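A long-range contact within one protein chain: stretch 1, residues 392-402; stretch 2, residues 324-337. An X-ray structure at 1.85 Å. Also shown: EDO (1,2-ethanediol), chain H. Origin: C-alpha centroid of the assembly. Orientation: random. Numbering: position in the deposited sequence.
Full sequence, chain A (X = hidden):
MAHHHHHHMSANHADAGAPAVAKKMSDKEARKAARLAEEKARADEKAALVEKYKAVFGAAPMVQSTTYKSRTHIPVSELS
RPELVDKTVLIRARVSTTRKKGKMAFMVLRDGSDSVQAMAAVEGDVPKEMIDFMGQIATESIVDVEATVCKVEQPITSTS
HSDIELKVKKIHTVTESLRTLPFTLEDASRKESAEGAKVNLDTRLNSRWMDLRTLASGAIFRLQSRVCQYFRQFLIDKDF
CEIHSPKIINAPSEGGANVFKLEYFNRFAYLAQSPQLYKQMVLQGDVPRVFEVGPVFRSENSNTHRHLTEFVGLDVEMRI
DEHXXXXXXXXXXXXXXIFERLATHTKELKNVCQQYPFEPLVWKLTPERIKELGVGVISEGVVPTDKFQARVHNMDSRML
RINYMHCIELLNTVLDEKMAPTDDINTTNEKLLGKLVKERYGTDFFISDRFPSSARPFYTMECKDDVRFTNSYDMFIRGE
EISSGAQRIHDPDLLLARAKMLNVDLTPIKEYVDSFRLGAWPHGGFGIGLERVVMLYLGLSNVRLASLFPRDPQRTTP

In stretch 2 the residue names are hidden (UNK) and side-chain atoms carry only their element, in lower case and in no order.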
# COMPACT_ATOMS: atom_id res chain seq x y z
N VAL A 392 -24.02 0.06 21.39
CA VAL A 392 -23.52 0.37 20.05
C VAL A 392 -23.35 1.87 19.98
O VAL A 392 -24.00 2.62 20.71
CB VAL A 392 -24.47 -0.14 18.94
CG1 VAL A 392 -24.70 -1.64 19.08
CG2 VAL A 392 -25.77 0.62 18.94
N HIS A 393 -22.42 2.33 19.14
CA HIS A 393 -22.29 3.77 18.96
C HIS A 393 -23.57 4.36 18.37
O HIS A 393 -24.06 5.39 18.85
CB HIS A 393 -21.08 4.12 18.09
CG HIS A 393 -20.89 5.60 17.93
ND1 HIS A 393 -21.34 6.29 16.82
CD2 HIS A 393 -20.42 6.54 18.79
CE1 HIS A 393 -21.09 7.58 16.98
NE2 HIS A 393 -20.54 7.75 18.17
N ASN A 394 -24.13 3.73 17.34
CA ASN A 394 -25.20 4.38 16.57
C ASN A 394 -26.07 3.34 15.88
O ASN A 394 -25.68 2.18 15.72
CB ASN A 394 -24.65 5.38 15.53
CG ASN A 394 -23.85 4.71 14.42
OD1 ASN A 394 -24.42 4.06 13.52
ND2 ASN A 394 -22.54 4.88 14.45
N MET A 395 -27.26 3.77 15.46
CA MET A 395 -28.21 2.83 14.88
C MET A 395 -27.94 2.52 13.42
O MET A 395 -28.67 1.70 12.83
CB MET A 395 -29.64 3.35 15.06
CG MET A 395 -30.12 3.34 16.51
SD MET A 395 -30.05 1.69 17.23
CE MET A 395 -31.10 0.77 16.10
N ASP A 396 -26.94 3.15 12.81
CA ASP A 396 -26.55 2.84 11.44
C ASP A 396 -25.59 1.65 11.34
O ASP A 396 -25.85 0.70 10.60
CB ASP A 396 -25.94 4.08 10.78
CG ASP A 396 -25.28 3.77 9.46
OD1 ASP A 396 -24.05 3.97 9.33
OD2 ASP A 396 -25.98 3.29 8.55
N SER A 397 -24.48 1.67 12.08
CA SER A 397 -23.55 0.54 12.01
C SER A 397 -23.82 -0.53 13.08
O SER A 397 -23.48 -1.70 12.86
CB SER A 397 -22.10 1.03 12.13
OG SER A 397 -21.83 1.64 13.37
N ARG A 398 -24.40 -0.15 14.22
CA ARG A 398 -24.94 -1.14 15.18
C ARG A 398 -23.88 -2.17 15.60
O ARG A 398 -24.14 -3.37 15.69
CB ARG A 398 -26.18 -1.83 14.61
CG ARG A 398 -27.33 -0.86 14.26
CD ARG A 398 -28.62 -1.59 13.88
NE ARG A 398 -28.52 -2.43 12.68
CZ ARG A 398 -28.55 -1.96 11.44
NH1 ARG A 398 -28.67 -0.65 11.24
NH2 ARG A 398 -28.48 -2.78 10.39
N MET A 399 -22.68 -1.68 15.89
CA MET A 399 -21.55 -2.55 16.18
C MET A 399 -21.33 -2.66 17.69
O MET A 399 -21.16 -1.64 18.38
CB MET A 399 -20.30 -2.05 15.45
CG MET A 399 -20.45 -2.33 13.95
SD MET A 399 -19.22 -1.50 12.90
CE MET A 399 -17.86 -2.56 13.16
N LEU A 400 -21.30 -3.90 18.18
CA LEU A 400 -21.40 -4.21 19.61
C LEU A 400 -20.09 -3.93 20.37
O LEU A 400 -19.01 -4.34 19.95
CB LEU A 400 -21.78 -5.67 19.79
CG LEU A 400 -22.02 -6.16 21.20
CD1 LEU A 400 -23.33 -5.54 21.63
CD2 LEU A 400 -22.12 -7.69 21.19
N ARG A 401 -20.22 -3.25 21.51
CA ARG A 401 -19.13 -2.99 22.45
C ARG A 401 -19.55 -3.55 23.79
O ARG A 401 -20.67 -3.30 24.23
CB ARG A 401 -18.87 -1.48 22.60
CG ARG A 401 -18.59 -0.73 21.31
CD ARG A 401 -18.32 0.74 21.60
NE ARG A 401 -18.09 1.50 20.36
CZ ARG A 401 -17.80 2.80 20.33
NH1 ARG A 401 -17.71 3.48 21.47
NH2 ARG A 401 -17.62 3.41 19.16
N ILE A 402 -18.67 -4.33 24.43
CA ILE A 402 -18.90 -4.84 25.78
C ILE A 402 -17.66 -4.51 26.60
O ILE A 402 -16.53 -4.78 26.16
CB ILE A 402 -19.18 -6.36 25.81
CG1 ILE A 402 -20.35 -6.72 24.90
CG2 ILE A 402 -19.49 -6.84 27.25
CD1 ILE A 402 -20.63 -8.22 24.82
N UNK A 324 -9.92 7.87 23.68
CA UNK A 324 -9.62 6.83 22.72
C UNK A 324 -10.86 6.29 22.02
O UNK A 324 -10.71 5.59 21.02
c UNK A 324 -9.70 4.78 24.25
c UNK A 324 -11.22 3.10 25.86
c UNK A 324 -10.97 2.74 24.54
o UNK A 324 -11.97 2.27 26.67
c UNK A 324 -9.97 5.11 25.58
c UNK A 324 -8.86 5.68 23.38
c UNK A 324 -10.72 4.28 26.38
c UNK A 324 -10.21 3.58 23.75
N UNK A 325 -12.08 6.56 22.52
CA UNK A 325 -13.27 6.22 21.74
C UNK A 325 -13.27 6.91 20.38
O UNK A 325 -13.97 6.45 19.47
c UNK A 325 -14.57 6.57 22.48
c UNK A 325 -14.22 4.41 23.79
o UNK A 325 -15.68 3.12 26.88
c UNK A 325 -14.48 3.56 24.86
c UNK A 325 -14.87 5.64 23.65
c UNK A 325 -15.40 3.94 25.81
c UNK A 325 -16.06 5.16 25.70
c UNK A 325 -15.80 6.00 24.62
N UNK A 326 -12.51 8.00 20.21
CA UNK A 326 -12.38 8.60 18.89
C UNK A 326 -11.67 7.66 17.93
O UNK A 326 -12.00 7.62 16.73
c UNK A 326 -12.36 10.94 19.86
c UNK A 326 -11.49 12.14 20.22
c UNK A 326 -11.62 9.93 18.99
o UNK A 326 -11.60 12.60 21.36
o UNK A 326 -10.73 12.61 19.34
N UNK A 327 -10.68 6.92 18.44
CA UNK A 327 -9.99 5.88 17.67
C UNK A 327 -10.93 4.72 17.36
O UNK A 327 -11.00 4.23 16.22
c UNK A 327 -8.75 5.38 18.44
c UNK A 327 -7.79 6.52 18.71
c UNK A 327 -8.07 4.24 17.64
N UNK A 328 -11.65 4.25 18.38
CA UNK A 328 -12.58 3.16 18.20
C UNK A 328 -13.70 3.55 17.23
O UNK A 328 -14.15 2.72 16.43
c UNK A 328 -13.68 0.42 18.98
c UNK A 328 -13.13 2.76 19.58
c UNK A 328 -14.66 1.49 21.07
c UNK A 328 -14.22 1.71 19.61
N UNK A 329 -14.16 4.80 17.29
CA UNK A 329 -15.15 5.28 16.32
C UNK A 329 -14.64 5.11 14.89
O UNK A 329 -15.38 4.64 14.01
o UNK A 329 -16.84 6.03 18.43
c UNK A 329 -15.47 6.76 16.58
o UNK A 329 -16.46 8.18 18.22
c UNK A 329 -16.32 6.99 17.83
N UNK A 330 -13.39 5.50 14.63
CA UNK A 330 -12.82 5.36 13.29
C UNK A 330 -12.68 3.90 12.91
O UNK A 330 -13.05 3.49 11.80
c UNK A 330 -11.47 6.10 13.20
c UNK A 330 -10.65 5.66 11.99
c UNK A 330 -11.73 7.63 13.14
N UNK A 331 -12.17 3.08 13.83
CA UNK A 331 -11.95 1.65 13.55
C UNK A 331 -13.26 0.95 13.21
O UNK A 331 -13.30 0.11 12.29
c UNK A 331 -11.28 1.00 14.76
N UNK A 332 -14.34 1.25 13.94
CA UNK A 332 -15.62 0.61 13.64
C UNK A 332 -16.18 1.07 12.30
O UNK A 332 -16.75 0.26 11.55
c UNK A 332 -16.37 0.14 16.04
o UNK A 332 -17.99 1.60 16.99
c UNK A 332 -16.63 0.90 14.75
o UNK A 332 -17.39 -0.15 18.18
c UNK A 332 -17.31 0.56 17.15
N UNK A 333 -16.10 2.37 12.03
CA UNK A 333 -16.58 2.86 10.75
C UNK A 333 -15.75 2.28 9.61
O UNK A 333 -16.28 1.98 8.53
o UNK A 333 -17.36 4.96 11.71
c UNK A 333 -16.52 4.39 10.71
N UNK A 334 -14.45 2.10 9.85
CA UNK A 334 -13.56 1.51 8.84
C UNK A 334 -13.97 0.07 8.54
O UNK A 334 -14.07 -0.34 7.38
c UNK A 334 -11.08 0.70 8.63
c UNK A 334 -9.75 0.68 9.38
c UNK A 334 -12.11 1.57 9.33
c UNK A 334 -10.87 1.22 7.21
N UNK A 335 -14.19 -0.72 9.59
CA UNK A 335 -14.59 -2.11 9.34
C UNK A 335 -15.96 -2.17 8.69
O UNK A 335 -16.19 -2.99 7.81
c UNK A 335 -12.82 -4.75 10.31
c UNK A 335 -12.30 -2.97 11.80
c UNK A 335 -11.58 -5.33 10.55
c UNK A 335 -14.54 -2.93 10.64
c UNK A 335 -11.06 -3.55 12.06
c UNK A 335 -13.19 -3.56 10.93
c UNK A 335 -10.71 -4.74 11.45
N UNK A 336 -16.90 -1.31 9.13
CA UNK A 336 -18.22 -1.28 8.50
C UNK A 336 -18.09 -1.02 7.00
O UNK A 336 -18.69 -1.72 6.19
c UNK A 336 -19.09 -0.20 9.15
o UNK A 336 -21.18 -1.26 8.64
c UNK A 336 -20.52 -0.22 8.65
n UNK A 336 -21.01 0.93 8.23
N UNK A 337 -17.29 -0.01 6.64
CA UNK A 337 -17.08 0.34 5.24
C UNK A 337 -16.56 -0.85 4.44
O UNK A 337 -17.04 -1.15 3.35
c UNK A 337 -16.38 3.18 3.30
c UNK A 337 -15.74 2.06 3.81
c UNK A 337 -15.01 3.14 1.32
c UNK A 337 -14.70 1.51 3.07
c UNK A 337 -14.34 2.03 1.82
c UNK A 337 -16.03 3.72 2.05
c UNK A 337 -16.10 1.52 5.18
o UNK A 337 -14.66 3.68 0.08
C1 EDO H . -19.26 3.12 14.28
O1 EDO H . -20.02 3.69 13.20
C2 EDO H . -18.78 4.20 15.25
O2 EDO H . -18.33 5.34 14.51
O HOH W 1 -17.76 6.31 21.02
O HOH W 2 -20.59 0.77 17.73
O HOH W 3 -23.63 1.68 7.73

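Position 324 carries one carbon followed by a six-carbon ring bearing an oxygen, and it touches nothing on stretch 1; it is Tyr324. Position 325 has the same eight atoms, one carbon and an oxygen-bearing ring, but its ring turns one face to Arg401, whose NH1 lies 4.2 Å from the ring carbon next to CB. This is Tyr325; the Arg401 CZ lies 5.5 Å from the ring centroid, too far for more than a weak cation-pi attraction. At 326, three carbons, the last holding two oxygens, point away from stretch 1: Glu326. Position 327, one carbon carrying two more, is out of reach and is Val327.

Four carbons forked at the second identify 328 as Leu328, and its CD2 covers one face of the Arg401 guanidinium, 3.5 Å from CZ. Position 329 has two carbons, the second with two oxygens, one of them 2.8 Å from Arg401 NH2. The short carboxylate gives Asp329; OD1 accepts from NH2 in a salt bridge and also receives a hydrogen bond from water 1, which in turn accepts one from Arg401 NH1. Position 330, a three-carbon fork, is Val330, and 331, a single carbon, is Ala331; neither contacts stretch 1.

At 332, three carbons end in two oxygens that both reach Arg401. This is Glu332: NE donates to OE2 and NH2 to OE1, each at 2.8 Å, so the carboxylate meets the guanidinium edge with two hydrogen bonds. Position 333, one carbon and one oxygen, points away from stretch 1 and is Ser333; its OG accepts a hydrogen bond from EDO O2. Position 334, another four-carbon fork, also points away: Leu334. One carbon and an unsubstituted six-carbon ring make 335 Phe335, whose CB lies 4.2 Å from Met399 CE while the ring leads away. Position 336 has two carbons, the second with one oxygen and one nitrogen: Asn336. Its CG packs 4.0 Å from Ser397 CB, and water 3 links its ND2 to Asp396 OD1, weakly on the aspartate side. Position 337, a ring bearing oxygen, is Tyr337, out of reach.

The contact centres on Arg401, whose extended side chain reaches the helix between two acidic residues one turn apart. Met399 packs beside this charged cluster, its SD 3.3 Å from Glu332 O. Water 2 donates to Glu332 OE1 and Met399 O and accepts from His393 N, while the ethanediol, probably from the crystallisation liquor, bridges Ser397 and Asn394 to Ser333 and Asp329 O.

Stretch 2, residues 324-337: YYEVLDVAESLFNY
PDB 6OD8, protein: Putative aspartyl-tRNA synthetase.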